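PDB 4CNL: putative pneumococcal surface protein from Streptococcus pneumoniae, which probably attaches to the pneumococcal cell wall by binding the choline of teichoic acids through a module built of choline-binding repeats. Local coordinates for residues V84-S87 with S88-A91; Y94-S97 with D98-A102; Y134-S137 with D138-A142; S144-G148 with N149-K153. One frame throughout, in Å; residues are numbered along the deposited sequence. Where two conformers were deposited one is given.

Contact 1 (V84-S87 with S88-A91)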
loop_
_atom_site.group_PDB
_atom_site.type_symbol
_atom_site.label_atom_id
_atom_site.label_comp_id
_atom_site.label_asym_id
_atom_site.label_seq_id
_atom_site.Cartn_x
_atom_site.Cartn_y
_atom_site.Cartn_z
ATOM N N VAL A 84 -3.036 1.458 -3.274
ATOM C CA VAL A 84 -2.721 2.868 -3.409
ATOM C C VAL A 84 -1.432 3.042 -4.202
ATOM O O VAL A 84 -0.531 2.203 -4.147
ATOM C CB VAL A 84 -2.555 3.563 -2.045
ATOM C CG1 VAL A 84 -3.814 3.400 -1.198
ATOM C CG2 VAL A 84 -1.318 3.023 -1.318
ATOM N N TYR A 85 -1.341 4.149 -4.927
ATOM C CA TYR A 85 -0.104 4.502 -5.601
ATOM C C TYR A 85 0.548 5.681 -4.887
ATOM O O TYR A 85 -0.060 6.746 -4.742
ATOM C CB TYR A 85 -0.361 4.848 -7.064
ATOM C CG TYR A 85 0.906 5.108 -7.854
ATOM C CD1 TYR A 85 1.698 4.048 -8.284
ATOM C CD2 TYR A 85 1.311 6.406 -8.163
ATOM C CE1 TYR A 85 2.855 4.267 -9.010
ATOM C CE2 TYR A 85 2.475 6.634 -8.903
ATOM C CZ TYR A 85 3.238 5.555 -9.317
ATOM O OH TYR A 85 4.392 5.751 -10.049
ATOM N N ASP A 86 1.773 5.477 -4.421
ATOM C CA ASP A 86 2.530 6.539 -3.778
ATOM C C ASP A 86 3.398 7.183 -4.853
ATOM O O ASP A 86 4.379 6.590 -5.301
ATOM C CB ASP A 86 3.361 5.974 -2.622
ATOM C CG ASP A 86 4.093 7.050 -1.830
ATOM O OD1 ASP A 86 4.639 7.992 -2.437
ATOM O OD2 ASP A 86 4.146 6.934 -0.592
ATOM N N SER A 87 3.025 8.392 -5.267
ATOM C CA SER A 87 3.702 9.073 -6.368
ATOM C C SER A 87 5.123 9.481 -6.002
ATOM O O SER A 87 5.974 9.626 -6.875
ATOM C CB SER A 87 2.908 10.305 -6.807
ATOM O OG SER A 87 1.640 9.938 -7.326
ATOM N N SER A 88 5.376 9.675 -4.714
ATOM C CA SER A 88 6.697 10.088 -4.255
ATOM C C SER A 88 7.716 8.951 -4.321
ATOM O O SER A 88 8.907 9.186 -4.541
ATOM C CB SER A 88 6.609 10.637 -2.838
ATOM O OG SER A 88 5.753 11.769 -2.830
ATOM N N TYR A 89 7.239 7.723 -4.152
ATOM C CA TYR A 89 8.086 6.548 -4.279
ATOM C C TYR A 89 7.878 5.822 -5.603
ATOM O O TYR A 89 8.593 4.862 -5.892
ATOM C CB TYR A 89 7.837 5.586 -3.123
ATOM C CG TYR A 89 8.493 6.026 -1.847
ATOM C CD1 TYR A 89 7.918 7.007 -1.053
ATOM C CD2 TYR A 89 9.698 5.477 -1.445
ATOM C CE1 TYR A 89 8.517 7.415 0.109
ATOM C CE2 TYR A 89 10.306 5.877 -0.284
ATOM C CZ TYR A 89 9.712 6.844 0.490
ATOM O OH TYR A 89 10.322 7.245 1.655
ATOM N N GLN A 90 6.919 6.298 -6.400
ATOM C CA GLN A 90 6.586 5.699 -7.693
ATOM C C GLN A 90 6.334 4.201 -7.528
ATOM O O GLN A 90 6.919 3.354 -8.215
ATOM C CB GLN A 90 7.697 5.975 -8.721
ATOM C CG GLN A 90 7.839 7.462 -9.057
ATOM C CD GLN A 90 8.992 7.756 -10.000
ATOM O OE1 GLN A 90 9.392 6.911 -10.803
ATOM N NE2 GLN A 90 9.539 8.964 -9.899
ATOM N N ALA A 91 5.450 3.885 -6.595
ATOM C CA ALA A 91 5.244 2.505 -6.190
ATOM C C ALA A 91 3.804 2.245 -5.790
ATOM O O ALA A 91 3.184 3.069 -5.121
ATOM C CB ALA A 91 6.170 2.162 -5.040
HETATM O O HOH W 1 3.382 10.822 -1.976
HETATM O O HOH W 2 7.960 11.057 -7.947
#
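Asp86, the last residue of strand 82-86, faces Ala91, the first of strand 91-95, and the connection of the hairpin is organised round this pair. The two form an antiparallel hydrogen-bonded pair: Asp86 N donates to Ala91 O at 2.9 Å, and Ala91 N returns a bond to Asp86 O at 3.2 Å. Gln90 and Ala91 both face Asp86, a G1 beta bulge at the end of the hairpin, with Gln90 having positive phi.

The carboxylate of Asp86 works inside the turn. Its CG stands anti to the backbone nitrogen (chi1 -175°), which swings OD1 round to the amides that begin the return. Tyr89 N donates to Asp86 OD1 at 3.1 Å, arriving from above the carboxylate plane, and Ser88 N adds a weak, bent bond to the same oxygen. A water bridges Asp86 OD1 to Ser88 OG. The Tyr89 ring runs beside the Asp86 side chain and points the same way; OD1 lies in the ring plane at its edge, 3.7 Å from Tyr89 CD1, with ring and carboxylate nearly perpendicular at 85°.

On the other side of the strand, the phenol end of Tyr85 leans over the bulge, its OH 3.2 Å from Gln90 CA, while Trp92 meets the same ring. A second water joins Ser87 O to Gln90 NE2. One carboxylate oxygen thus gathers two amides, a water and an aromatic edge. Its negative charge would probably be eased by those donors, and the bonds tie the start of the loop to the strand that leads into it.

Contact 2 (Y94-S97 with D98-A102). With CHT (choline ion), chain G; SO4 (sulfate ion), chain K.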
loop_
_atom_site.group_PDB
_atom_site.type_symbol
_atom_site.label_atom_id
_atom_site.label_comp_id
_atom_site.label_asym_id
_atom_site.label_seq_id
_atom_site.Cartn_x
_atom_site.Cartn_y
_atom_site.Cartn_z
ATOM N N TYR A 94 -0.353 -2.436 -1.363
ATOM C CA TYR A 94 -1.658 -2.955 -0.974
ATOM C C TYR A 94 -1.794 -2.890 0.533
ATOM O O TYR A 94 -1.008 -3.494 1.268
ATOM C CB TYR A 94 -1.876 -4.400 -1.462
ATOM C CG TYR A 94 -3.288 -4.831 -1.141
ATOM C CD1 TYR A 94 -4.349 -4.364 -1.900
ATOM C CD2 TYR A 94 -3.559 -5.651 -0.052
ATOM C CE1 TYR A 94 -5.664 -4.719 -1.589
ATOM C CE2 TYR A 94 -4.869 -6.012 0.264
ATOM C CZ TYR A 94 -5.907 -5.540 -0.514
ATOM O OH TYR A 94 -7.207 -5.884 -0.225
ATOM N N LEU A 95 -2.792 -2.144 0.995
ATOM C CA LEU A 95 -3.076 -2.078 2.411
ATOM C C LEU A 95 -4.173 -3.077 2.737
ATOM O O LEU A 95 -5.244 -3.039 2.148
ATOM C CB LEU A 95 -3.495 -0.666 2.821
ATOM C CG LEU A 95 -2.426 0.434 2.740
ATOM C CD1 LEU A 95 -1.112 0.044 3.414
ATOM C CD2 LEU A 95 -2.206 0.935 1.315
ATOM N N LYS A 96 -3.878 -3.979 3.661
ATOM C CA LYS A 96 -4.820 -5.014 4.064
ATOM C C LYS A 96 -6.016 -4.396 4.787
ATOM O O LYS A 96 -5.987 -3.216 5.133
ATOM C CB LYS A 96 -4.111 -6.036 4.946
ATOM C CG LYS A 96 -2.961 -6.735 4.231
ATOM C CD LYS A 96 -2.318 -7.763 5.137
ATOM C CE LYS A 96 -1.337 -7.122 6.090
ATOM N NZ LYS A 96 -1.145 -7.962 7.305
ATOM N N SER A 97 -7.072 -5.180 4.997
ATOM C CA SER A 97 -8.270 -4.649 5.650
ATOM C C SER A 97 -7.977 -4.165 7.066
ATOM O O SER A 97 -8.683 -3.304 7.585
ATOM C CB SER A 97 -9.395 -5.690 5.665
ATOM O OG SER A 97 -8.894 -7.005 5.881
ATOM N N ASP A 98 -6.921 -4.687 7.687
ATOM C CA ASP A 98 -6.523 -4.186 8.997
ATOM C C ASP A 98 -5.679 -2.914 8.899
ATOM O O ASP A 98 -5.295 -2.342 9.917
ATOM C CB ASP A 98 -5.766 -5.264 9.788
ATOM C CG ASP A 98 -4.392 -5.594 9.198
ATOM O OD1 ASP A 98 -4.050 -5.101 8.103
ATOM O OD2 ASP A 98 -3.651 -6.376 9.833
ATOM N N GLY A 99 -5.383 -2.479 7.675
ATOM C CA GLY A 99 -4.642 -1.244 7.479
ATOM C C GLY A 99 -3.161 -1.403 7.176
ATOM O O GLY A 99 -2.576 -0.557 6.503
ATOM N N SER A 100 -2.545 -2.478 7.662
ATOM C CA SER A 100 -1.095 -2.642 7.504
ATOM C C SER A 100 -0.739 -3.130 6.102
ATOM O O SER A 100 -1.469 -3.921 5.506
ATOM C CB SER A 100 -0.558 -3.605 8.565
ATOM O OG SER A 100 -1.091 -4.903 8.371
ATOM N N TYR A 101 0.396 -2.678 5.573
ATOM C CA TYR A 101 0.728 -3.011 4.189
ATOM C C TYR A 101 1.116 -4.481 4.050
ATOM O O TYR A 101 1.716 -5.066 4.960
ATOM C CB TYR A 101 1.842 -2.100 3.662
ATOM C CG TYR A 101 3.198 -2.277 4.295
ATOM C CD1 TYR A 101 3.533 -1.613 5.472
ATOM C CD2 TYR A 101 4.173 -3.064 3.688
ATOM C CE1 TYR A 101 4.782 -1.752 6.046
ATOM C CE2 TYR A 101 5.419 -3.201 4.258
ATOM C CZ TYR A 101 5.724 -2.549 5.432
ATOM O OH TYR A 101 6.983 -2.688 5.995
ATOM N N ALA A 102 0.727 -5.083 2.926
ATOM C CA ALA A 102 1.129 -6.446 2.609
ATOM C C ALA A 102 2.597 -6.447 2.195
ATOM O O ALA A 102 3.049 -5.509 1.552
ATOM C CB ALA A 102 0.258 -7.020 1.496
HETATM C C4 CHT G . 6.863 1.556 6.392
HETATM C C5 CHT G . 6.114 1.636 5.064
HETATM C C6 CHT G . 6.279 1.069 2.769
HETATM C C7 CHT G . 7.955 2.347 3.808
HETATM C C8 CHT G . 7.702 0.060 4.337
HETATM O O6 CHT G . 6.575 2.702 7.182
HETATM N N1 CHT G . 7.014 1.275 3.990
HETATM S S SO4 K . -7.865 -7.891 2.718
HETATM O O1 SO4 K . -9.074 -7.785 3.531
HETATM O O2 SO4 K . -8.013 -7.077 1.513
HETATM O O3 SO4 K . -6.685 -7.499 3.467
HETATM O O4 SO4 K . -7.719 -9.303 2.366
HETATM O O HOH W 3 2.077 -3.204 0.017
HETATM O O HOH W 4 1.209 -6.774 8.607
#
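A type I beta turn from Lys96 to Gly99 carries the chain out of strand 91-95 toward Tyr101, one of the aromatic residues of a choline pocket. Gly99 N closes the turn on Lys96 O at 2.7 Å, and Gly99 itself has a positive phi of 101°. Beyond it the chain turns back along the strand: Lys96 N donates to Ser100 O, and Ala102 N meets Tyr94 O at 2.9 Å.

Inside the loop, Asp98 OD1 accepts from Ser100 N at 3.1 Å, an Asx turn, and from Ser100 OG, both donors reaching it from one face of the carboxylate. Lys96 lies alongside Asp98, and its chain bends at chi3 (-81°) to bring CE within 3.2 Å of Ser100 OG. The ammonium NZ ends in a long salt bridge to Asp98 OD2, 3.9 Å away, and a water links NZ to Ser100 OG. On one side of the strand Leu95 CD1 packs on Tyr101 CB at 3.7 Å; on the other, Ala102 CB sits at the edge of the Tyr94 ring.

The Tyr101 ring turns away from the loop and offers one face to the choline nitrogen; Trp66 and Gly68 belong to the same pocket. Arg103 makes a cation-pi contact with the same ring. At the other end of the turn, Ser97 N donates to a sulfate oxygen, O3, at 2.8 Å, the ion probably coming from the crystallisation liquor. The chemistry is divided accordingly: amide and carboxylate bonds fix the loop, and the electron-rich ring at its exit is consistent with recognition of the choline ammonium.

Contact 3 (Y134-S137 with D138-A142). With CHT (choline ion), chain F; CHT (choline ion), chain B.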
loop_
_atom_site.group_PDB
_atom_site.type_symbol
_atom_site.label_atom_id
_atom_site.label_comp_id
_atom_site.label_asym_id
_atom_site.label_seq_id
_atom_site.Cartn_x
_atom_site.Cartn_y
_atom_site.Cartn_z
ATOM N N TYR A 134 7.195 -14.283 -13.087
ATOM C CA TYR A 134 7.424 -13.029 -13.780
ATOM C C TYR A 134 6.189 -12.156 -13.694
ATOM O O TYR A 134 5.110 -12.556 -14.116
ATOM C CB TYR A 134 7.817 -13.241 -15.252
ATOM C CG TYR A 134 8.146 -11.903 -15.905
ATOM C CD1 TYR A 134 9.322 -11.236 -15.600
ATOM C CD2 TYR A 134 7.257 -11.299 -16.790
ATOM C CE1 TYR A 134 9.620 -9.995 -16.167
ATOM C CE2 TYR A 134 7.550 -10.066 -17.374
ATOM C CZ TYR A 134 8.723 -9.419 -17.048
ATOM O OH TYR A 134 9.010 -8.202 -17.628
ATOM N N LEU A 135 6.357 -10.953 -13.147
ATOM C CA LEU A 135 5.256 -10.003 -13.082
ATOM C C LEU A 135 5.313 -9.078 -14.286
ATOM O O LEU A 135 6.335 -8.433 -14.533
ATOM C CB LEU A 135 5.313 -9.193 -11.784
ATOM C CG LEU A 135 5.127 -9.920 -10.446
ATOM C CD1 LEU A 135 3.945 -10.895 -10.494
ATOM C CD2 LEU A 135 6.400 -10.652 -10.025
ATOM N N THR A 136 4.211 -9.011 -15.027
ATOM C CA THR A 136 4.147 -8.248 -16.272
ATOM C C THR A 136 4.086 -6.738 -16.008
ATOM O O THR A 136 4.154 -6.291 -14.866
ATOM C CB THR A 136 2.922 -8.648 -17.119
ATOM O OG1 THR A 136 1.722 -8.315 -16.411
ATOM C CG2 THR A 136 2.937 -10.146 -17.446
ATOM N N SER A 137 3.930 -5.951 -17.067
ATOM C CA SER A 137 4.049 -4.502 -16.939
ATOM C C SER A 137 2.967 -3.891 -16.057
ATOM O O SER A 137 3.166 -2.806 -15.520
ATOM C CB SER A 137 4.020 -3.831 -18.316
ATOM O OG SER A 137 2.763 -4.010 -18.944
ATOM N N ASP A 138 1.834 -4.569 -15.895
ATOM C CA ASP A 138 0.783 -4.009 -15.045
ATOM C C ASP A 138 0.793 -4.649 -13.662
ATOM O O ASP A 138 -0.074 -4.385 -12.832
ATOM C CB ASP A 138 -0.599 -4.135 -15.714
ATOM C CG ASP A 138 -1.153 -5.561 -15.725
ATOM O OD1 ASP A 138 -0.456 -6.526 -15.335
ATOM O OD2 ASP A 138 -2.320 -5.713 -16.152
ATOM N N GLY A 139 1.797 -5.482 -13.409
ATOM C CA GLY A 139 1.912 -6.142 -12.125
ATOM C C GLY A 139 1.394 -7.572 -12.095
ATOM O O GLY A 139 1.813 -8.358 -11.250
ATOM N N SER A 140 0.474 -7.917 -12.992
ATOM C CA SER A 140 -0.165 -9.240 -12.925
ATOM C C SER A 140 0.821 -10.309 -13.371
ATOM O O SER A 140 1.587 -10.092 -14.312
ATOM C CB SER A 140 -1.429 -9.295 -13.785
ATOM O OG SER A 140 -1.133 -9.042 -15.145
ATOM N N TYR A 141 0.819 -11.457 -12.701
ATOM C CA TYR A 141 1.816 -12.469 -13.056
ATOM C C TYR A 141 1.525 -13.063 -14.423
ATOM O O TYR A 141 0.362 -13.207 -14.828
ATOM C CB TYR A 141 1.899 -13.576 -12.000
ATOM C CG TYR A 141 0.714 -14.509 -11.925
ATOM C CD1 TYR A 141 -0.411 -14.174 -11.177
ATOM C CD2 TYR A 141 0.720 -15.733 -12.571
ATOM C CE1 TYR A 141 -1.498 -15.027 -11.094
ATOM C CE2 TYR A 141 -0.366 -16.593 -12.489
ATOM C CZ TYR A 141 -1.471 -16.232 -11.754
ATOM O OH TYR A 141 -2.545 -17.087 -11.672
ATOM N N ALA A 142 2.605 -13.376 -15.141
ATOM C CA ALA A 142 2.521 -14.040 -16.438
ATOM C C ALA A 142 2.293 -15.528 -16.237
ATOM O O ALA A 142 2.842 -16.122 -15.312
ATOM C CB ALA A 142 3.794 -13.796 -17.246
HETATM C C4 CHT F . -1.559 -18.325 -9.036
HETATM C C5 CHT F . -0.633 -18.487 -7.837
HETATM C C6 CHT F . -0.821 -16.150 -7.454
HETATM C C7 CHT F . 0.834 -17.410 -6.369
HETATM C C8 CHT F . 0.998 -16.993 -8.687
HETATM O O6 CHT F . -1.925 -19.610 -9.520
HETATM N N1 CHT F . 0.095 -17.260 -7.594
HETATM C C4 CHT B . -1.727 -1.449 -10.923
HETATM C C5 CHT B . -1.662 -2.565 -9.891
HETATM C C6 CHT B . -3.916 -3.137 -10.352
HETATM C C7 CHT B . -2.863 -3.893 -8.390
HETATM C C8 CHT B . -3.432 -1.617 -8.632
HETATM O O6 CHT B . -1.719 -2.025 -12.219
HETATM N N1 CHT B . -2.969 -2.801 -9.320
HETATM O O HOH W 5 4.773 -15.806 -13.346
#
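Leu135 and Thr136 carry the close-fitting part of this loop. Leu135 CD1 reaches 3.7 Å to Tyr141 CB and also lies against Gly139 O, while Ala119 touches the leucine from outside. Thr136 turns its two branches to different uses. With chi1 at 64°, OG1 sits between the backbone nitrogen and the carbonyl carbon and donates to Ser140 O at 2.8 Å, in the carbonyl plane and on a lone pair; CG2 meets Ala142 CB at 3.8 Å. Thr136 N bonds to the same Ser140 O from above that plane, so two donors of one residue grip a single carbonyl oxygen. Ala142 N completes the backbone pairing with a bond of 2.8 Å to Tyr134 O, and at that end a water accepts from Tyr134 N.

The loop is a type I beta turn from Thr136 to Gly139 that continues into an Asx turn, a connection between the hairpins of choline-binding repeats. Asp138 OD1 takes Ser140 OG on its syn lone pair at 2.6 Å and accepts Ser140 N from above the carboxylate plane. At the far end of the loop the Tyr141 ring forms part of a ligand pocket: the methyl C8 of a choline stands 3.8 Å above the centre of one face, and its C4 comes within 3.1 Å of Tyr141 OH.

Toward solvent, at Ser137 and Asp138, the contacts thin out. Ser137, at the turn's exposed corner, sends its carbonyl oxygen to Lys120 NZ, whereas its hydroxyl has a weak hydrogen bond to a glycerol, probably from the crystallisation liquor. Asp138 O receives the hydroxyl of another choline, O6, at 2.9 Å.

Contact 4 (S144-G148 with N149-K153). With CHT (choline ion), chain E; CHT (choline ion), chain C.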
loop_
_atom_site.group_PDB
_atom_site.type_symbol
_atom_site.label_atom_id
_atom_site.label_comp_id
_atom_site.label_asym_id
_atom_site.label_seq_id
_atom_site.Cartn_x
_atom_site.Cartn_y
_atom_site.Cartn_z
ATOM N N SER A 144 1.359 -19.368 -18.661
ATOM C CA SER A 144 1.201 -20.035 -19.953
ATOM C C SER A 144 1.731 -19.178 -21.085
ATOM O O SER A 144 1.061 -18.998 -22.109
ATOM C CB SER A 144 -0.269 -20.394 -20.189
ATOM O OG SER A 144 -0.697 -21.353 -19.243
ATOM N N THR A 145 2.939 -18.650 -20.902
ATOM C CA THR A 145 3.513 -17.704 -21.848
ATOM C C THR A 145 5.019 -17.564 -21.657
ATOM O O THR A 145 5.557 -17.896 -20.599
ATOM C CB THR A 145 2.849 -16.311 -21.726
ATOM O OG1 THR A 145 3.188 -15.505 -22.864
ATOM C CG2 THR A 145 3.295 -15.607 -20.445
ATOM N N TRP A 146 5.696 -17.089 -22.699
ATOM C CA TRP A 146 7.131 -16.877 -22.644
ATOM C C TRP A 146 7.456 -15.492 -22.135
ATOM O O TRP A 146 6.737 -14.529 -22.421
ATOM C CB TRP A 146 7.763 -17.071 -24.021
ATOM C CG TRP A 146 7.692 -18.467 -24.489
ATOM C CD1 TRP A 146 6.682 -19.052 -25.195
ATOM C CD2 TRP A 146 8.681 -19.478 -24.285
ATOM N NE1 TRP A 146 6.977 -20.370 -25.437
ATOM C CE2 TRP A 146 8.200 -20.656 -24.888
ATOM C CE3 TRP A 146 9.929 -19.497 -23.650
ATOM C CZ2 TRP A 146 8.922 -21.851 -24.873
ATOM C CZ3 TRP A 146 10.639 -20.676 -23.623
ATOM C CH2 TRP A 146 10.139 -21.839 -24.246
ATOM N N GLN A 147 8.529 -15.406 -21.359
ATOM C CA GLN A 147 9.187 -14.134 -21.073
ATOM C C GLN A 147 10.629 -14.309 -21.494
ATOM O O GLN A 147 11.406 -14.988 -20.816
ATOM C CB GLN A 147 9.064 -13.748 -19.592
ATOM C CG GLN A 147 9.867 -12.512 -19.199
ATOM C CD GLN A 147 9.482 -11.272 -19.986
ATOM O OE1 GLN A 147 8.340 -11.131 -20.448
ATOM N NE2 GLN A 147 10.437 -10.357 -20.136
ATOM N N GLY A 148 10.980 -13.735 -22.639
ATOM C CA GLY A 148 12.276 -14.009 -23.234
ATOM C C GLY A 148 12.376 -15.495 -23.516
ATOM O O GLY A 148 11.466 -16.080 -24.104
ATOM N N ASN A 149 13.473 -16.104 -23.069
ATOM C CA ASN A 149 13.729 -17.525 -23.303
ATOM C C ASN A 149 13.250 -18.418 -22.170
ATOM O O ASN A 149 13.614 -19.599 -22.092
ATOM C CB ASN A 149 15.218 -17.750 -23.531
ATOM C CG ASN A 149 15.738 -16.967 -24.716
ATOM O OD1 ASN A 149 15.216 -17.085 -25.822
ATOM N ND2 ASN A 149 16.757 -16.149 -24.486
ATOM N N TYR A 150 12.440 -17.845 -21.281
ATOM C CA TYR A 150 11.872 -18.591 -20.172
ATOM C C TYR A 150 10.380 -18.761 -20.346
ATOM O O TYR A 150 9.712 -17.890 -20.902
ATOM C CB TYR A 150 12.134 -17.881 -18.846
ATOM C CG TYR A 150 13.589 -17.667 -18.559
ATOM C CD1 TYR A 150 14.353 -18.691 -18.006
ATOM C CD2 TYR A 150 14.210 -16.449 -18.841
ATOM C CE1 TYR A 150 15.695 -18.511 -17.742
ATOM C CE2 TYR A 150 15.558 -16.263 -18.582
ATOM C CZ TYR A 150 16.290 -17.294 -18.030
ATOM O OH TYR A 150 17.624 -17.119 -17.763
ATOM N N TYR A 151 9.852 -19.871 -19.844
ATOM C CA TYR A 151 8.422 -20.131 -19.965
ATOM C C TYR A 151 7.757 -20.179 -18.612
ATOM O O TYR A 151 8.183 -20.926 -17.727
ATOM C CB TYR A 151 8.169 -21.449 -20.688
ATOM C CG TYR A 151 6.711 -21.703 -21.000
ATOM C CD1 TYR A 151 6.101 -21.073 -22.087
ATOM C CD2 TYR A 151 5.955 -22.584 -20.242
ATOM C CE1 TYR A 151 4.771 -21.299 -22.389
ATOM C CE2 TYR A 151 4.610 -22.824 -20.545
ATOM C CZ TYR A 151 4.037 -22.175 -21.622
ATOM O OH TYR A 151 2.717 -22.406 -21.929
ATOM N N LEU A 152 6.696 -19.403 -18.459
ATOM C CA LEU A 152 5.903 -19.455 -17.234
ATOM C C LEU A 152 4.729 -20.406 -17.433
ATOM O O LEU A 152 3.938 -20.252 -18.377
ATOM C CB LEU A 152 5.400 -18.058 -16.848
ATOM C CG LEU A 152 6.399 -16.934 -16.511
ATOM C CD1 LEU A 152 7.430 -17.408 -15.494
ATOM C CD2 LEU A 152 7.091 -16.345 -17.761
ATOM N N LYS A 153 4.612 -21.388 -16.547
ATOM C CA LYS A 153 3.591 -22.420 -16.678
ATOM C C LYS A 153 2.222 -21.875 -16.255
ATOM O O LYS A 153 2.101 -20.693 -15.941
ATOM C CB LYS A 153 3.986 -23.647 -15.859
ATOM C CG LYS A 153 5.319 -24.263 -16.331
ATOM C CD LYS A 153 5.786 -25.386 -15.427
ATOM C CE LYS A 153 4.821 -26.563 -15.475
ATOM N NZ LYS A 153 5.424 -27.792 -14.891
HETATM C C4 CHT E . 8.859 -19.234 -28.583
HETATM C C5 CHT E . 9.633 -18.247 -27.721
HETATM C C6 CHT E . 11.660 -18.008 -26.549
HETATM C C7 CHT E . 10.956 -20.132 -27.300
HETATM C C8 CHT E . 11.661 -18.501 -28.852
HETATM O O6 CHT E . 7.530 -18.750 -28.718
HETATM N N1 CHT E . 10.986 -18.724 -27.601
HETATM C C4 CHT C . 15.874 -13.747 -15.464
HETATM C C5 CHT C . 16.493 -15.042 -14.960
HETATM C C6 CHT C . 15.274 -15.086 -12.922
HETATM C C7 CHT C . 14.358 -16.106 -14.868
HETATM C C8 CHT C . 16.206 -17.033 -13.814
HETATM O O6 CHT C . 16.249 -12.682 -14.596
HETATM N N1 CHT C . 15.567 -15.791 -14.140
HETATM O O HOH W 6 1.001 -24.092 -20.017
HETATM O O HOH W 7 1.279 -21.310 -24.348
#
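Trp146 and Tyr151 cross at about a right angle on one face of the hairpin, the edge of the tyrosine directed at the face of the indole. Their planes stand 64° apart; with Tyr151 CG trans to its backbone nitrogen (chi1 -173°), its CD1 lies 3.5 Å from Trp146 CE2. Tyr151 CB adds a CH-pi contact, 3.9 Å from the centroid of the indole's six-membered ring and almost on its normal. The opposite indole face holds a choline, whose methyl C7 lies 3.6 Å from Trp146 CH2; Gly148 and Asn149 border the same cation.

Tyr150, on the other face of the hairpin, has a second choline over its ring centre, C7 standing 3.7 Å above the plane.

Backbone pairing sets these rings in place. Gln147 N bonds to Tyr150 O at 2.8 Å and Tyr150 N answers to Gln147 O across a type II' turn, with Gly148 at positive phi. Leu152 N and Thr145 O pair further down, and Ser144 and Thr145 both face Leu152 in a G1 beta bulge. Tyr151 OH holds two waters, one also weakly bonded to Ser144 OG.

Farther out, Asp165 accepts from Trp146 NE1 and Tyr169 meets the indole edge-to-face, while Lys153 forms a salt bridge with Glu162. Strand 162-164 touches the Trp146 and Tyr151 side through Val164, and strands 122-126 and 131-135 touch Gln147 and Leu152 through Trp123 and Tyr134.

How the contacts relate
The four contacts follow one another along an elongated chain of repeats. Contacts 1 and 2 lie near the two ends of one hairpin, strands 82-86 and 91-95, their centres 15 Å apart, and they touch where Val84 CG2 meets Leu95 CD2 at 3.5 Å. Contact 3 repeats the turn design of contact 2 with its centre about 21 Å away and no touch between them. It adjoins contact 4, centres 12 Å apart, where Tyr134 CE2 packs 3.3 Å from Gln147 OE1. Contacts 2, 3 and 4 each supply residues to choline pockets, whereas in contact 1 the Tyr89 side chain stays about 6 Å from a choline.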